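PDB 3T8K: uncharacterized protein from Leptotrichia buccalis, which is of unknown function but folds as a stack of ankyrin-type helical hairpins, an architecture that in other proteins commonly serves to bind partner proteins. Local coordinates for residues 70-73 with 74-78; 96-99 with 100-104; 119-122 with 123-126; 174-177 with 178-182. All coordinates share one frame; numbering follows the deposited sequence.

Four short-range contacts follow one another along the chain, showing how a helical-hairpin repeat protein turns or ends a segment. Contact 1 (70-78) is a turn in the loop between helix 51-63 and helix 79-85; contact 2 (96-104) closes helix 90-102; contact 3 (119-126) forms a 3-10 segment in the long connection from that helix to helix 129-140; contact 4 (174-182) ends helix 167-180. Centres lie about 16 Å (contacts 1 and 2) to about 27 Å (contacts 1 and 4) apart. Contacts 1 and 2 meet directly, L78 against F100; the other pairs do not touch, their nearest atoms being about 7 to 15 Å apart. Contact 3 alone reaches the second subunit, marking the dimer interface.

Contact 1: residues 70-73 with 74-78; sequences SRTK and EGTTL
The flat guanidinium of R71 has T77 CG2 over one face, 3.9 Å above the plane and displaced toward the rim, while G75 O approaches obliquely. At its far end R71 NH2 forms a salt bridge with D106, which ties the turn to the loop after helix 90-102. The turn itself is a type I beta turn from T72 to G75, closed by G75 N to T72 O at 2.9 Å and, just beyond it, by T72 N to T76 O at 3.1 Å. T72 does the inner work: with OG1 tucked between its own backbone N and carbonyl carbon (chi1 71°), that oxygen accepts T76 N at 3.1 Å and, less straight, E74 N at 3.3 Å. A valine here would probably leave those two amides without their side-chain acceptor and let the turn flex. Waters finish the polar side: one donates to both S70 O and T76 O, and another joins the hydroxyls of T72 and T76. T77 OG1, weakly bonded to F79 N, lies just before helix 79-85 and caps a backbone N there. One hydroxyl, that of T72, thus grips two amides at a type I turn in the loop of an ankyrin-type fold.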
# COMPACT_ATOMS: atom_id res chain seq x y z
N SER A 70 9.70 -16.73 -4.77
CA SER A 70 8.77 -17.05 -3.71
C SER A 70 7.39 -16.46 -3.95
O SER A 70 7.24 -15.45 -4.65
CB SER A 70 9.31 -16.55 -2.37
OG SER A 70 9.63 -15.17 -2.44
N ARG A 71 6.37 -17.08 -3.36
CA ARG A 71 5.01 -16.60 -3.49
C ARG A 71 4.29 -16.62 -2.16
O ARG A 71 4.58 -17.45 -1.30
CB ARG A 71 4.25 -17.43 -4.51
CG ARG A 71 4.85 -17.36 -5.90
CD ARG A 71 3.94 -18.00 -6.91
NE ARG A 71 4.55 -18.05 -8.23
CZ ARG A 71 3.86 -18.02 -9.36
NH1 ARG A 71 2.53 -17.93 -9.32
NH2 ARG A 71 4.49 -18.07 -10.52
N THR A 72 3.36 -15.69 -1.99
CA THR A 72 2.53 -15.66 -0.80
C THR A 72 1.59 -16.86 -0.84
O THR A 72 1.57 -17.60 -1.82
CB THR A 72 1.73 -14.35 -0.71
OG1 THR A 72 0.70 -14.33 -1.70
CG2 THR A 72 2.66 -13.15 -0.90
N LYS A 73 0.81 -17.06 0.21
CA LYS A 73 -0.13 -18.19 0.25
C LYS A 73 -1.22 -18.03 -0.81
O LYS A 73 -1.86 -19.00 -1.21
CB LYS A 73 -0.75 -18.36 1.64
CG LYS A 73 -1.68 -17.24 2.07
CD LYS A 73 -2.32 -17.53 3.42
CE LYS A 73 -3.48 -16.59 3.70
NZ LYS A 73 -3.97 -16.68 5.11
N GLU A 74 -1.42 -16.79 -1.28
CA GLU A 74 -2.39 -16.52 -2.33
C GLU A 74 -1.76 -16.52 -3.71
O GLU A 74 -2.43 -16.23 -4.71
CB GLU A 74 -3.11 -15.19 -2.10
CG GLU A 74 -3.71 -15.03 -0.73
CD GLU A 74 -3.00 -13.96 0.08
OE1 GLU A 74 -1.90 -14.25 0.61
OE2 GLU A 74 -3.53 -12.83 0.16
N GLY A 75 -0.47 -16.84 -3.77
CA GLY A 75 0.21 -16.98 -5.05
C GLY A 75 0.88 -15.73 -5.58
O GLY A 75 1.31 -15.71 -6.73
N THR A 76 0.97 -14.70 -4.76
CA THR A 76 1.49 -13.42 -5.22
C THR A 76 3.02 -13.40 -5.30
O THR A 76 3.70 -13.73 -4.32
CB THR A 76 1.03 -12.29 -4.30
OG1 THR A 76 -0.38 -12.41 -4.08
CG2 THR A 76 1.35 -10.94 -4.91
N THR A 77 3.55 -13.00 -6.46
CA THR A 77 4.99 -12.87 -6.64
C THR A 77 5.53 -11.56 -6.07
O THR A 77 4.77 -10.68 -5.67
CB THR A 77 5.37 -12.89 -8.12
OG1 THR A 77 4.81 -11.74 -8.76
CG2 THR A 77 4.85 -14.14 -8.80
N LEU A 78 6.86 -11.43 -6.06
CA LEU A 78 7.50 -10.22 -5.56
C LEU A 78 7.12 -9.01 -6.39
O LEU A 78 7.23 -7.88 -5.93
CB LEU A 78 9.02 -10.39 -5.57
CG LEU A 78 9.53 -11.47 -4.60
CD1 LEU A 78 11.03 -11.47 -4.60
CD2 LEU A 78 8.99 -11.22 -3.20
O HOH W 1 6.18 -13.18 -3.06
O HOH W 2 8.31 -14.10 -6.73
O HOH W 3 -0.83 -11.84 -1.59

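Contact 2: residues 96-99 with 100-104; sequences LCKI and FLEKG
E102 and K98, one helical turn apart, meet in a salt bridge that the carboxylate side chain reaches by running along the backbone. E102 CB lies 3.5 Å from K98 O, and E102 CG, anti to its own carbonyl carbon (chi1 -68°), comes as near as 3.1 Å to that same K98 O, which also accepts E102 N. E102 CD then passes over the aliphatic part of the lysine, 3.8 Å from K98 CG. Of the two oxygens, E102 OE1 stays near the backbone, 3.8 Å from K98 O, while E102 OE2 receives K98 NZ at 3.2 Å on its syn side, 26° out of the carboxylate plane. K98 meets it by bending at chi3 and chi4, which folds the ammonium back toward the glutamate.

The inward side chains are largely apolar, though the F100 ring has L96 O over one face, 3.2 Å above the ring plane toward its rim; this oxygen also accepts F100 N. C97 SG touches L101 CD1 at 4.0 Å, and both residues face helix 79-85 and helix 129-140, while F100 reaches I62 of helix 51-63. A Schellman motif ends the helix, G104 N returning to L101 O and A105 N to F100 O. G104 is its C-prime residue, at positive phi, where a beta carbon would press on the preceding carbonyl oxygen.

Chemically, the helix divides into an ion pair on its outer flank and an apolar inner flank between neighbouring helices. The lysine charge probably offsets that of E102 near the negative, C-terminal end of the helix dipole.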
# COMPACT_ATOMS: atom_id res chain seq x y z
N LEU A 96 15.15 -3.20 -10.18
CA LEU A 96 14.70 -4.37 -9.43
C LEU A 96 13.84 -5.30 -10.31
O LEU A 96 13.97 -6.52 -10.23
CB LEU A 96 13.93 -3.96 -8.17
CG LEU A 96 14.77 -3.34 -7.05
CD1 LEU A 96 13.89 -2.83 -5.90
CD2 LEU A 96 15.78 -4.35 -6.53
N CYS A 97 12.96 -4.72 -11.12
CA CYS A 97 12.19 -5.54 -12.06
C CYS A 97 13.11 -6.31 -13.01
O CYS A 97 12.93 -7.50 -13.22
CB CYS A 97 11.19 -4.69 -12.86
SG CYS A 97 10.18 -5.63 -14.07
N LYS A 98 14.10 -5.62 -13.58
CA LYS A 98 15.05 -6.28 -14.47
C LYS A 98 15.72 -7.48 -13.78
O LYS A 98 15.87 -8.55 -14.37
CB LYS A 98 16.12 -5.29 -14.93
CG LYS A 98 17.22 -5.90 -15.79
CD LYS A 98 18.04 -4.81 -16.47
CE LYS A 98 19.38 -4.60 -15.80
NZ LYS A 98 20.44 -5.46 -16.41
N ILE A 99 16.15 -7.28 -12.54
CA ILE A 99 16.86 -8.32 -11.82
C ILE A 99 15.94 -9.49 -11.48
O ILE A 99 16.34 -10.65 -11.59
CB ILE A 99 17.51 -7.76 -10.55
CG1 ILE A 99 18.64 -6.80 -10.92
CG2 ILE A 99 18.04 -8.89 -9.67
CD1 ILE A 99 19.16 -6.02 -9.74
N PHE A 100 14.71 -9.19 -11.07
CA PHE A 100 13.76 -10.25 -10.77
C PHE A 100 13.51 -11.11 -12.00
O PHE A 100 13.41 -12.33 -11.90
CB PHE A 100 12.43 -9.69 -10.26
CG PHE A 100 12.50 -9.08 -8.90
CD1 PHE A 100 13.62 -9.23 -8.10
CD2 PHE A 100 11.43 -8.36 -8.40
CE1 PHE A 100 13.68 -8.67 -6.83
CE2 PHE A 100 11.48 -7.79 -7.13
CZ PHE A 100 12.60 -7.94 -6.35
N LEU A 101 13.37 -10.47 -13.17
CA LEU A 101 13.15 -11.20 -14.41
C LEU A 101 14.35 -12.07 -14.76
O LEU A 101 14.19 -13.23 -15.16
CB LEU A 101 12.82 -10.25 -15.56
CG LEU A 101 11.47 -9.54 -15.47
CD1 LEU A 101 11.28 -8.53 -16.61
CD2 LEU A 101 10.33 -10.55 -15.47
N GLU A 102 15.55 -11.52 -14.61
CA GLU A 102 16.76 -12.25 -14.94
C GLU A 102 16.93 -13.46 -14.03
O GLU A 102 17.48 -14.48 -14.44
CB GLU A 102 17.99 -11.34 -14.84
CG GLU A 102 18.02 -10.26 -15.91
CD GLU A 102 19.11 -9.22 -15.68
OE1 GLU A 102 19.62 -9.13 -14.55
OE2 GLU A 102 19.45 -8.50 -16.65
N LYS A 103 16.44 -13.34 -12.80
CA LYS A 103 16.59 -14.41 -11.83
C LYS A 103 15.37 -15.32 -11.75
O LYS A 103 15.24 -16.12 -10.83
CB LYS A 103 16.98 -13.85 -10.46
CG LYS A 103 18.38 -13.25 -10.45
CD LYS A 103 18.88 -12.98 -9.04
CE LYS A 103 20.33 -12.51 -9.06
NZ LYS A 103 21.28 -13.57 -9.50
N GLY A 104 14.48 -15.19 -12.73
CA GLY A 104 13.42 -16.17 -12.93
C GLY A 104 12.07 -15.92 -12.27
O GLY A 104 11.21 -16.80 -12.29

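Contact 3: residues 119-122 with 123-126; sequences FKNI and FNYF
I122 is held between two aromatic rings, F123 and Y125, and this is the tight part of the contact. Its CG1 lies over the centre of the F123 ring, 3.8 Å from the centroid, and its CA lies over the centre of the Y125 ring at 3.6 Å, both CH-pi contacts almost on the ring normal. CG1 can cover F123 because it sits between the backbone N and the carbonyl carbon (chi1 74°), while CG2, turned beside the N, leans on Y125 CE2. F123 in turn brings CE2 to the edge of the F119 ring, 3.8 Å from F119 CD1. The core side goes on into helices 79-85, 129-140 and 157-162.

The other flank is polar and partly open to solvent. There N124 ND2 gives a nearly straight bond (169°) to N121 OD1 at 3.1 Å; the oxygen lies in the N124 amide plane, and the two amides are turned 64° apart. N121 ND2 and Y125 OH both bond F83 O, tying the 3-10 segment to helix 79-85. N124 also packs on C164 of the second subunit, a cysteine that forms an interchain disulfide.

Successive bonds from the amides of I122 to Y125 to the carbonyl three residues back, such as N124 N to N121 O at 2.8 Å, make this a 3-10 turn, set in the connection between helices 90-102 and 129-140 at the dimer interface.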
# COMPACT_ATOMS: atom_id res chain seq x y z
N PHE A 119 1.42 -5.78 -12.52
CA PHE A 119 1.98 -4.45 -12.75
C PHE A 119 0.92 -3.37 -12.93
O PHE A 119 1.22 -2.26 -13.36
CB PHE A 119 2.92 -4.44 -13.97
CG PHE A 119 2.37 -5.19 -15.15
CD1 PHE A 119 1.58 -4.55 -16.09
CD2 PHE A 119 2.64 -6.54 -15.30
CE1 PHE A 119 1.07 -5.26 -17.17
CE2 PHE A 119 2.13 -7.25 -16.36
CZ PHE A 119 1.34 -6.60 -17.30
N LYS A 120 -0.33 -3.67 -12.58
CA LYS A 120 -1.40 -2.71 -12.87
C LYS A 120 -1.13 -1.32 -12.30
O LYS A 120 -1.48 -0.31 -12.92
CB LYS A 120 -2.74 -3.23 -12.37
CG LYS A 120 -3.86 -2.20 -12.51
CD LYS A 120 -5.23 -2.86 -12.39
CE LYS A 120 -6.33 -1.83 -12.51
NZ LYS A 120 -7.66 -2.47 -12.71
N ASN A 121 -0.51 -1.25 -11.13
CA ASN A 121 -0.29 0.04 -10.48
C ASN A 121 0.65 0.97 -11.26
O ASN A 121 0.61 2.18 -11.08
CB ASN A 121 0.23 -0.13 -9.05
CG ASN A 121 0.10 1.14 -8.22
OD1 ASN A 121 -0.94 1.81 -8.23
ND2 ASN A 121 1.16 1.48 -7.49
N ILE A 122 1.50 0.42 -12.13
CA ILE A 122 2.46 1.29 -12.80
C ILE A 122 1.75 2.30 -13.67
O ILE A 122 2.28 3.37 -13.98
CB ILE A 122 3.54 0.51 -13.59
CG1 ILE A 122 2.96 -0.06 -14.89
CG2 ILE A 122 4.17 -0.56 -12.71
CD1 ILE A 122 4.00 -0.72 -15.77
N PHE A 123 0.52 1.97 -14.05
CA PHE A 123 -0.25 2.86 -14.91
C PHE A 123 -0.86 4.00 -14.09
O PHE A 123 -1.47 4.91 -14.64
CB PHE A 123 -1.30 2.07 -15.68
CG PHE A 123 -0.72 0.92 -16.45
CD1 PHE A 123 0.21 1.14 -17.46
CD2 PHE A 123 -1.06 -0.39 -16.14
CE1 PHE A 123 0.77 0.08 -18.14
CE2 PHE A 123 -0.50 -1.45 -16.82
CZ PHE A 123 0.41 -1.22 -17.83
N ASN A 124 -0.66 3.94 -12.78
CA ASN A 124 -1.09 5.01 -11.88
C ASN A 124 0.05 5.96 -11.55
O ASN A 124 -0.16 6.99 -10.90
CB ASN A 124 -1.62 4.42 -10.57
CG ASN A 124 -2.99 3.84 -10.72
OD1 ASN A 124 -3.84 4.40 -11.42
ND2 ASN A 124 -3.23 2.71 -10.07
N TYR A 125 1.25 5.61 -11.97
CA TYR A 125 2.43 6.38 -11.60
C TYR A 125 2.34 7.81 -12.11
O TYR A 125 1.98 8.05 -13.27
CB TYR A 125 3.70 5.73 -12.13
CG TYR A 125 4.14 4.48 -11.39
CD1 TYR A 125 3.45 4.00 -10.28
CD2 TYR A 125 5.26 3.78 -11.81
CE1 TYR A 125 3.87 2.83 -9.61
CE2 TYR A 125 5.68 2.63 -11.16
CZ TYR A 125 4.99 2.17 -10.06
OH TYR A 125 5.44 1.03 -9.44
N PHE A 126 2.67 8.75 -11.24
CA PHE A 126 2.79 10.14 -11.64
C PHE A 126 4.22 10.41 -12.09
O PHE A 126 4.96 11.12 -11.42
CB PHE A 126 2.40 11.08 -10.50
CG PHE A 126 2.34 12.53 -10.91
CD1 PHE A 126 1.24 13.02 -11.59
CD2 PHE A 126 3.39 13.39 -10.63
CE1 PHE A 126 1.18 14.34 -11.98
CE2 PHE A 126 3.33 14.72 -11.01
CZ PHE A 126 2.22 15.20 -11.69

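Contact 4: residues 174-177 with 178-182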
# COMPACT_ATOMS: atom_id res chain seq x y z
N GLU A 174 -1.27 -2.67 -27.33
CA GLU A 174 -1.92 -3.03 -28.59
C GLU A 174 -0.93 -3.78 -29.48
O GLU A 174 -1.29 -4.75 -30.16
CB GLU A 174 -2.51 -1.80 -29.29
CG GLU A 174 -3.78 -1.29 -28.62
CD GLU A 174 -4.16 0.11 -29.07
OE1 GLU A 174 -3.44 0.69 -29.91
OE2 GLU A 174 -5.18 0.64 -28.58
N ASP A 175 0.33 -3.34 -29.48
CA ASP A 175 1.35 -4.00 -30.29
C ASP A 175 1.59 -5.43 -29.80
O ASP A 175 1.80 -6.35 -30.59
CB ASP A 175 2.68 -3.24 -30.24
CG ASP A 175 2.67 -1.95 -31.06
OD1 ASP A 175 1.70 -1.69 -31.81
OD2 ASP A 175 3.66 -1.19 -30.93
N TYR A 176 1.56 -5.60 -28.48
CA TYR A 176 1.82 -6.90 -27.85
C TYR A 176 0.69 -7.86 -28.22
O TYR A 176 0.91 -9.01 -28.59
CB TYR A 176 1.89 -6.73 -26.33
CG TYR A 176 2.26 -7.97 -25.54
CD1 TYR A 176 3.57 -8.20 -25.14
CD2 TYR A 176 1.29 -8.91 -25.19
CE1 TYR A 176 3.91 -9.32 -24.41
CE2 TYR A 176 1.62 -10.04 -24.46
CZ TYR A 176 2.94 -10.24 -24.07
OH TYR A 176 3.30 -11.36 -23.34
N ILE A 177 -0.53 -7.36 -28.11
CA ILE A 177 -1.71 -8.14 -28.47
C ILE A 177 -1.70 -8.58 -29.94
O ILE A 177 -2.09 -9.70 -30.26
CB ILE A 177 -3.00 -7.38 -28.10
CG1 ILE A 177 -3.19 -7.41 -26.58
CG2 ILE A 177 -4.21 -7.98 -28.82
CD1 ILE A 177 -4.04 -6.30 -26.03
N LYS A 178 -1.24 -7.70 -30.83
CA LYS A 178 -1.21 -8.03 -32.25
C LYS A 178 -0.07 -9.01 -32.53
O LYS A 178 -0.20 -9.93 -33.33
CB LYS A 178 -1.06 -6.77 -33.11
CG LYS A 178 -1.14 -7.00 -34.62
CD LYS A 178 -1.09 -5.67 -35.35
CE LYS A 178 -0.79 -5.85 -36.84
NZ LYS A 178 -1.84 -6.64 -37.53
N LYS A 179 1.06 -8.80 -31.87
CA LYS A 179 2.20 -9.69 -32.04
C LYS A 179 1.79 -11.12 -31.68
O LYS A 179 1.97 -12.05 -32.47
CB LYS A 179 3.38 -9.22 -31.18
CG LYS A 179 4.53 -10.24 -31.06
CD LYS A 179 5.67 -9.67 -30.22
CE LYS A 179 6.84 -10.66 -30.10
NZ LYS A 179 8.00 -10.02 -29.41
N TYR A 180 1.24 -11.29 -30.48
CA TYR A 180 0.92 -12.63 -29.98
C TYR A 180 -0.47 -13.11 -30.39
O TYR A 180 -0.85 -14.23 -30.06
CB TYR A 180 1.10 -12.70 -28.46
CG TYR A 180 2.54 -12.60 -28.03
CD1 TYR A 180 3.41 -13.66 -28.23
CD2 TYR A 180 3.03 -11.45 -27.43
CE1 TYR A 180 4.73 -13.58 -27.83
CE2 TYR A 180 4.36 -11.36 -27.03
CZ TYR A 180 5.20 -12.43 -27.23
OH TYR A 180 6.52 -12.34 -26.83
N ASN A 181 -1.19 -12.28 -31.13
CA ASN A 181 -2.51 -12.63 -31.66
C ASN A 181 -3.50 -12.96 -30.54
O ASN A 181 -4.26 -13.92 -30.64
CB ASN A 181 -2.42 -13.79 -32.66
CG ASN A 181 -3.58 -13.82 -33.65
OD1 ASN A 181 -4.09 -12.78 -34.07
ND2 ASN A 181 -4.00 -15.02 -34.04
N LEU A 182 -3.48 -12.16 -29.48
CA LEU A 182 -4.34 -12.42 -28.32
C LEU A 182 -5.79 -11.98 -28.58
O LEU A 182 -6.03 -10.96 -29.23
CB LEU A 182 -3.80 -11.72 -27.07
CG LEU A 182 -2.35 -12.04 -26.72
CD1 LEU A 182 -1.94 -11.31 -25.46
CD2 LEU A 182 -2.16 -13.54 -26.55
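Y180 turns its edge to the face of Y176, Y180 CD2 lying over the centre of the Y176 ring, 3.5 Å above the plane. The centroids are 4.6 Å apart and the planes inclined by 51°, a tilted edge-to-face pair whose closest atoms, Y176 CE1 and Y180 CE2, are 3.4 Å apart. At the edge of the Y176 ring, near its plane, L182 CD1 touches Y176 CE2 at 3.9 Å. Beside it I177 CG2 packs on L182 CB at 4.1 Å.

A second shell fixes these groups. The rotation that sets Y176 CG anti to the backbone N (chi1 -175°) brings the ring alongside Y180, one turn on, and the phenol oxygen bonds both Q142 O and L145 N, which holds the ring against the loop after helix 129-140. With an alanine in its place, Y180 and L182 would probably lose the surface they rest on, and the Q142 carbonyl and L145 amide would lose their phenol partner.

The backbone explains why L182 comes back to the helix at all. The chain turns at N181, with positive phi, and L182 N reaches back to I177 O at 2.9 Å, in the carbonyl plane; a weak bond from N181 N to K178 O backs it up. This is the Schellman motif that commonly ends an alpha helix, here closing helix 167-180 with L182 folded onto the apolar flank shared with L148, at the C-terminal edge of the helical-hairpin stack.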